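Local coordinates for variable region-containing chitin-binding protein 3 (Branchiostoma floridae, PDB 1XT5) that is an immune-type receptor of amphioxus that as a whole protein probably binds chitin, represented here by its immunoglobulin variable-type domain, at residues E69-R83 / V86-H100. Residues are numbered along the deposited sequence; the frame is centred on the assembly and turned at random. Where two conformers were deposited one is given.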
loop_
_atom_site.group_PDB
_atom_site.type_symbol
_atom_site.label_atom_id
_atom_site.label_comp_id
_atom_site.label_asym_id
_atom_site.label_seq_id
_atom_site.Cartn_x
_atom_site.Cartn_y
_atom_site.Cartn_z
ATOM N N GLU A 69 16.249 1.912 -2.268
ATOM C CA GLU A 69 15.407 1.335 -1.244
ATOM C C GLU A 69 15.866 1.614 0.179
ATOM O O GLU A 69 15.048 1.864 1.071
ATOM C CB GLU A 69 15.243 -0.163 -1.462
ATOM C CG GLU A 69 13.913 -0.684 -0.948
ATOM C CD GLU A 69 12.733 -0.276 -1.796
ATOM O OE1 GLU A 69 12.863 -0.202 -3.020
ATOM O OE2 GLU A 69 11.643 -0.030 -1.206
ATOM N N SER A 70 17.192 1.643 0.360
ATOM C CA SER A 70 17.797 1.976 1.639
ATOM C C SER A 70 17.682 3.418 2.057
ATOM O O SER A 70 17.915 3.744 3.239
ATOM C CB SER A 70 19.294 1.533 1.646
ATOM O OG SER A 70 20.053 2.379 0.727
ATOM N N ASP A 71 17.323 4.312 1.150
ATOM C CA ASP A 71 17.180 5.733 1.411
ATOM C C ASP A 71 15.701 6.068 1.198
ATOM O O ASP A 71 15.298 6.604 0.191
ATOM C CB ASP A 71 18.042 6.553 0.480
ATOM C CG ASP A 71 18.082 8.017 0.916
ATOM O OD1 ASP A 71 17.556 8.356 1.978
ATOM O OD2 ASP A 71 18.713 8.758 0.128
ATOM N N SER A 72 14.901 5.691 2.189
ATOM C CA SER A 72 13.469 5.794 2.090
ATOM C C SER A 72 12.894 5.955 3.489
ATOM O O SER A 72 13.490 5.502 4.468
ATOM C CB SER A 72 12.854 4.564 1.425
ATOM O OG SER A 72 13.100 3.396 2.160
ATOM N N TYR A 73 11.697 6.483 3.535
ATOM C CA TYR A 73 10.809 6.468 4.703
ATOM C C TYR A 73 9.891 5.265 4.574
ATOM O O TYR A 73 9.260 5.112 3.540
ATOM C CB TYR A 73 9.959 7.748 4.715
ATOM C CG TYR A 73 8.797 7.671 5.686
ATOM C CD1 TYR A 73 8.979 7.512 7.024
ATOM C CD2 TYR A 73 7.484 7.770 5.191
ATOM C CE1 TYR A 73 7.914 7.445 7.905
ATOM C CE2 TYR A 73 6.419 7.705 6.085
ATOM C CZ TYR A 73 6.604 7.543 7.422
ATOM O OH TYR A 73 5.516 7.488 8.273
ATOM N N LYS A 74 9.827 4.459 5.631
ATOM C CA LYS A 74 8.895 3.343 5.695
ATOM C C LYS A 74 8.400 3.237 7.116
ATOM O O LYS A 74 9.229 3.178 8.032
ATOM C CB LYS A 74 9.538 2.029 5.264
ATOM C CG LYS A 74 9.977 1.998 3.822
ATOM C CD LYS A 74 10.440 0.614 3.376
ATOM C CE LYS A 74 10.862 0.619 1.938
ATOM N NZ LYS A 74 11.237 -0.693 1.394
ATOM N N GLU A 75 7.097 3.161 7.323
ATOM C CA GLU A 75 6.551 3.061 8.670
ATOM C C GLU A 75 5.283 2.242 8.660
ATOM O O GLU A 75 4.421 2.415 7.790
ATOM C CB GLU A 75 6.280 4.452 9.236
ATOM C CG GLU A 75 5.813 4.460 10.674
ATOM C CD GLU A 75 5.825 5.787 11.367
ATOM O OE1 GLU A 75 6.017 6.813 10.685
ATOM O OE2 GLU A 75 5.580 5.783 12.610
ATOM N N SER A 76 5.132 1.376 9.661
ATOM C CA SER A 76 3.877 0.682 9.940
ATOM C C SER A 76 3.260 1.249 11.208
ATOM O O SER A 76 3.944 1.806 12.069
ATOM C CB SER A 76 4.101 -0.797 10.091
ATOM O OG SER A 76 5.087 -1.145 11.058
ATOM N N PHE A 77 1.924 1.132 11.298
ATOM C CA PHE A 77 1.155 1.888 12.270
ATOM C C PHE A 77 0.211 1.065 13.101
ATOM O O PHE A 77 -0.313 0.036 12.675
ATOM C CB PHE A 77 0.317 3.005 11.574
ATOM C CG PHE A 77 1.159 4.038 10.881
ATOM C CD1 PHE A 77 1.541 3.852 9.566
ATOM C CD2 PHE A 77 1.548 5.193 11.562
ATOM C CE1 PHE A 77 2.320 4.754 8.893
ATOM C CE2 PHE A 77 2.339 6.091 10.893
ATOM C CZ PHE A 77 2.717 5.878 9.585
ATOM N N GLY A 78 -0.050 1.549 14.342
ATOM C CA GLY A 78 -1.132 1.002 15.113
ATOM C C GLY A 78 -0.945 -0.481 15.366
ATOM O O GLY A 78 0.126 -0.949 15.745
ATOM N N ASP A 79 -2.045 -1.220 15.205
ATOM C CA ASP A 79 -2.010 -2.631 15.445
ATOM C C ASP A 79 -1.131 -3.379 14.457
ATOM O O ASP A 79 -0.900 -4.558 14.637
ATOM C CB ASP A 79 -3.454 -3.156 15.367
ATOM C CG ASP A 79 -4.264 -2.747 16.586
ATOM O OD1 ASP A 79 -3.771 -2.334 17.619
ATOM O OD2 ASP A 79 -5.472 -2.877 16.396
ATOM N N PHE A 80 -0.687 -2.720 13.397
ATOM C CA PHE A 80 0.132 -3.334 12.367
ATOM C C PHE A 80 1.608 -3.098 12.560
ATOM O O PHE A 80 2.400 -3.597 11.788
ATOM C CB PHE A 80 -0.278 -2.829 10.957
ATOM C CG PHE A 80 -1.786 -3.011 10.731
ATOM C CD1 PHE A 80 -2.629 -1.956 11.020
ATOM C CD2 PHE A 80 -2.243 -4.200 10.286
ATOM C CE1 PHE A 80 -3.997 -2.085 10.918
ATOM C CE2 PHE A 80 -3.646 -4.376 10.150
ATOM C CZ PHE A 80 -4.452 -3.302 10.468
ATOM N N LEU A 81 1.945 -2.284 13.553
ATOM C CA LEU A 81 3.345 -1.926 13.760
ATOM C C LEU A 81 4.114 -3.177 14.002
ATOM O O LEU A 81 3.779 -3.993 14.848
ATOM C CB LEU A 81 3.489 -0.923 14.913
ATOM C CG LEU A 81 4.792 -0.150 14.977
ATOM C CD1 LEU A 81 4.607 1.103 15.864
ATOM C CD2 LEU A 81 5.994 -0.921 15.474
ATOM N N GLY A 82 5.218 -3.322 13.292
ATOM C CA GLY A 82 6.023 -4.455 13.344
ATOM C C GLY A 82 5.589 -5.689 12.603
ATOM O O GLY A 82 6.322 -6.691 12.586
ATOM N N ARG A 83 4.439 -5.682 11.993
ATOM C CA ARG A 83 3.897 -6.773 11.215
ATOM C C ARG A 83 3.714 -6.460 9.749
ATOM O O ARG A 83 3.648 -7.392 8.933
ATOM C CB ARG A 83 2.523 -7.228 11.751
ATOM C CG ARG A 83 2.575 -7.620 13.193
ATOM C CD ARG A 83 1.318 -8.266 13.703
ATOM N NE ARG A 83 0.099 -7.504 13.637
ATOM C CZ ARG A 83 -0.984 -7.671 12.842
ATOM N NH1 ARG A 83 -1.001 -8.604 11.921
ATOM N NH2 ARG A 83 -2.016 -6.885 12.988
ATOM N N VAL A 86 6.651 -3.220 3.286
ATOM C CA VAL A 86 6.648 -3.095 1.839
ATOM C C VAL A 86 8.088 -3.177 1.389
ATOM O O VAL A 86 8.863 -2.248 1.618
ATOM C CB VAL A 86 5.950 -1.791 1.387
ATOM C CG1 VAL A 86 6.053 -1.610 -0.120
ATOM C CG2 VAL A 86 4.475 -1.805 1.762
ATOM N N ALA A 87 8.461 -4.276 0.740
ATOM C CA ALA A 87 9.857 -4.503 0.358
ATOM C C ALA A 87 10.328 -3.572 -0.753
ATOM O O ALA A 87 11.531 -3.259 -0.806
ATOM C CB ALA A 87 10.052 -5.944 -0.103
ATOM N N ASN A 88 9.434 -3.201 -1.638
ATOM C CA ASN A 88 9.810 -2.444 -2.838
ATOM C C ASN A 88 8.776 -1.358 -3.056
ATOM O O ASN A 88 7.666 -1.632 -3.503
ATOM C CB ASN A 88 9.855 -3.385 -4.047
ATOM C CG ASN A 88 10.298 -2.687 -5.308
ATOM O OD1 ASN A 88 10.358 -1.545 -5.451
ATOM N ND2 ASN A 88 10.492 -3.469 -6.382
ATOM N N LEU A 89 9.129 -0.091 -2.736
ATOM C CA LEU A 89 8.133 0.952 -2.865
ATOM C C LEU A 89 7.707 1.205 -4.277
ATOM O O LEU A 89 6.603 1.736 -4.512
ATOM C CB LEU A 89 8.655 2.243 -2.209
ATOM C CG LEU A 89 8.751 2.234 -0.699
ATOM C CD1 LEU A 89 9.554 3.411 -0.205
ATOM C CD2 LEU A 89 7.388 2.216 -0.039
ATOM N N ALA A 90 8.518 0.852 -5.261
ATOM C CA ALA A 90 8.160 0.985 -6.668
ATOM C C ALA A 90 7.192 -0.104 -7.107
ATOM O O ALA A 90 6.609 0.046 -8.214
ATOM C CB ALA A 90 9.398 0.930 -7.567
ATOM N N ALA A 91 6.972 -1.134 -6.333
ATOM C CA ALA A 91 6.082 -2.272 -6.648
ATOM C C ALA A 91 5.496 -2.696 -5.301
ATOM O O ALA A 91 5.891 -3.702 -4.707
ATOM C CB ALA A 91 6.860 -3.393 -7.316
ATOM N N PRO A 92 4.628 -1.846 -4.716
ATOM C CA PRO A 92 4.411 -1.809 -3.275
ATOM C C PRO A 92 3.462 -2.838 -2.691
ATOM O O PRO A 92 2.670 -2.545 -1.770
ATOM C CB PRO A 92 3.907 -0.370 -3.062
ATOM C CG PRO A 92 3.133 -0.087 -4.333
ATOM C CD PRO A 92 4.000 -0.693 -5.399
ATOM N N THR A 93 3.621 -4.098 -3.065
ATOM C CA THR A 93 2.988 -5.202 -2.383
ATOM C C THR A 93 3.247 -5.140 -0.897
ATOM O O THR A 93 4.390 -4.941 -0.454
ATOM C CB THR A 93 3.553 -6.506 -2.959
ATOM O OG1 THR A 93 3.172 -6.534 -4.317
ATOM C CG2 THR A 93 3.138 -7.744 -2.192
ATOM N N LEU A 94 2.166 -5.315 -0.129
ATOM C CA LEU A 94 2.205 -5.335 1.324
ATOM C C LEU A 94 2.371 -6.770 1.832
ATOM O O LEU A 94 1.666 -7.661 1.379
ATOM C CB LEU A 94 0.875 -4.804 1.844
ATOM C CG LEU A 94 0.690 -4.807 3.377
ATOM C CD1 LEU A 94 1.611 -3.797 4.029
ATOM C CD2 LEU A 94 -0.759 -4.505 3.714
ATOM N N ARG A 95 3.273 -6.950 2.784
ATOM C CA ARG A 95 3.432 -8.209 3.527
ATOM C C ARG A 95 2.946 -7.964 4.951
ATOM O O ARG A 95 3.388 -7.017 5.613
ATOM C CB ARG A 95 4.899 -8.632 3.535
ATOM C CG ARG A 95 5.157 -9.954 4.240
ATOM C CD ARG A 95 6.599 -10.377 4.094
ATOM N NE ARG A 95 7.077 -11.593 4.698
ATOM C CZ ARG A 95 7.613 -11.626 5.913
ATOM N NH1 ARG A 95 7.724 -10.575 6.727
ATOM N NH2 ARG A 95 8.021 -12.823 6.342
ATOM N N LEU A 96 2.052 -8.825 5.428
ATOM C CA LEU A 96 1.523 -8.767 6.792
ATOM C C LEU A 96 1.810 -10.066 7.473
ATOM O O LEU A 96 1.425 -11.158 6.975
ATOM C CB LEU A 96 0.055 -8.406 6.718
ATOM C CG LEU A 96 -0.570 -8.125 8.062
ATOM C CD1 LEU A 96 0.016 -6.878 8.719
ATOM C CD2 LEU A 96 -2.084 -8.012 7.884
ATOM N N THR A 97 2.513 -10.026 8.608
ATOM C CA THR A 97 2.846 -11.263 9.360
ATOM C C THR A 97 1.907 -11.394 10.562
ATOM O O THR A 97 1.225 -10.445 10.966
ATOM C CB THR A 97 4.285 -11.247 9.863
ATOM O OG1 THR A 97 4.437 -10.147 10.747
ATOM C CG2 THR A 97 5.234 -11.057 8.738
ATOM N N HIS A 98 1.931 -12.606 11.139
ATOM C CA HIS A 98 1.186 -12.887 12.383
ATOM C C HIS A 98 -0.269 -12.399 12.267
ATOM O O HIS A 98 -0.760 -11.659 13.121
ATOM C CB HIS A 98 1.835 -12.265 13.598
ATOM C CG HIS A 98 3.186 -12.752 13.804
ATOM N ND1 HIS A 98 3.463 -13.948 14.404
ATOM C CD2 HIS A 98 4.365 -12.143 13.508
ATOM C CE1 HIS A 98 4.778 -14.076 14.422
ATOM N NE2 HIS A 98 5.379 -13.013 13.918
ATOM N N VAL A 99 -0.940 -12.795 11.173
ATOM C CA VAL A 99 -2.254 -12.260 10.896
ATOM C C VAL A 99 -3.236 -12.560 12.010
ATOM O O VAL A 99 -3.390 -13.690 12.468
ATOM C CB VAL A 99 -2.748 -12.774 9.520
ATOM C CG1 VAL A 99 -4.191 -12.479 9.324
ATOM C CG2 VAL A 99 -1.907 -12.185 8.403
ATOM N N HIS A 100 -3.916 -11.514 12.470
ATOM C CA HIS A 100 -4.897 -11.651 13.558
ATOM C C HIS A 100 -6.291 -11.882 13.006
ATOM O O HIS A 100 -6.585 -11.517 11.888
ATOM C CB HIS A 100 -4.936 -10.369 14.387
ATOM C CG HIS A 100 -3.721 -10.107 15.213
ATOM N ND1 HIS A 100 -2.426 -10.256 14.748
ATOM C CD2 HIS A 100 -3.611 -9.716 16.502
ATOM C CE1 HIS A 100 -1.600 -9.947 15.762
ATOM N NE2 HIS A 100 -2.296 -9.596 16.859
HETATM O O HOH W 1 6.830 -9.250 11.576
HETATM O O HOH W 2 5.955 -7.895 7.135
#
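Arg83 meets the 86-100 segment with both its backbone and its side chain. Its carbonyl O accepts from Thr97 N at 2.9 Å. Its NH1 donates back to Thr97 O at 3.0 Å, almost straight at 163° and in the guanidinium plane. His100 ND1 sits over one guanidinium face, 3.5 Å from Arg83 CZ, with the ring tilted 36° to it. A bend at chi3 (-60°) turns NE and NH2 back to Asp79 O, which they grip side-on. Asp103 makes a salt bridge with NH1 and also accepts from His100 N, so the arginine and the histidine backbone share one carboxylate. Leu96 CD1 meets the edge of the Phe80 ring, 3.8 Å from Phe80 CD2.

The domain is an immunoglobulin V-set sandwich. Strand 72-76 is outermost in one sheet and 94-96 lies inside the other, next to edge strand 84-86; the contact joins the two sheets.

At the far end the extended Lys74 chain runs past Leu89; Lys74 CE is 3.7 Å from Leu89 CG. Lys74 NZ donates to Val86 O at 2.8 Å, in the carbonyl plane. NZ also forms a salt bridge with Glu69 OE2, which offers its anti lone pair. Leu89 N, in the type I turn 88-91, meets Glu69 OE2 on its syn side at 2.9 Å. Tyr58 OH holds the other carboxylate oxygen, OE1.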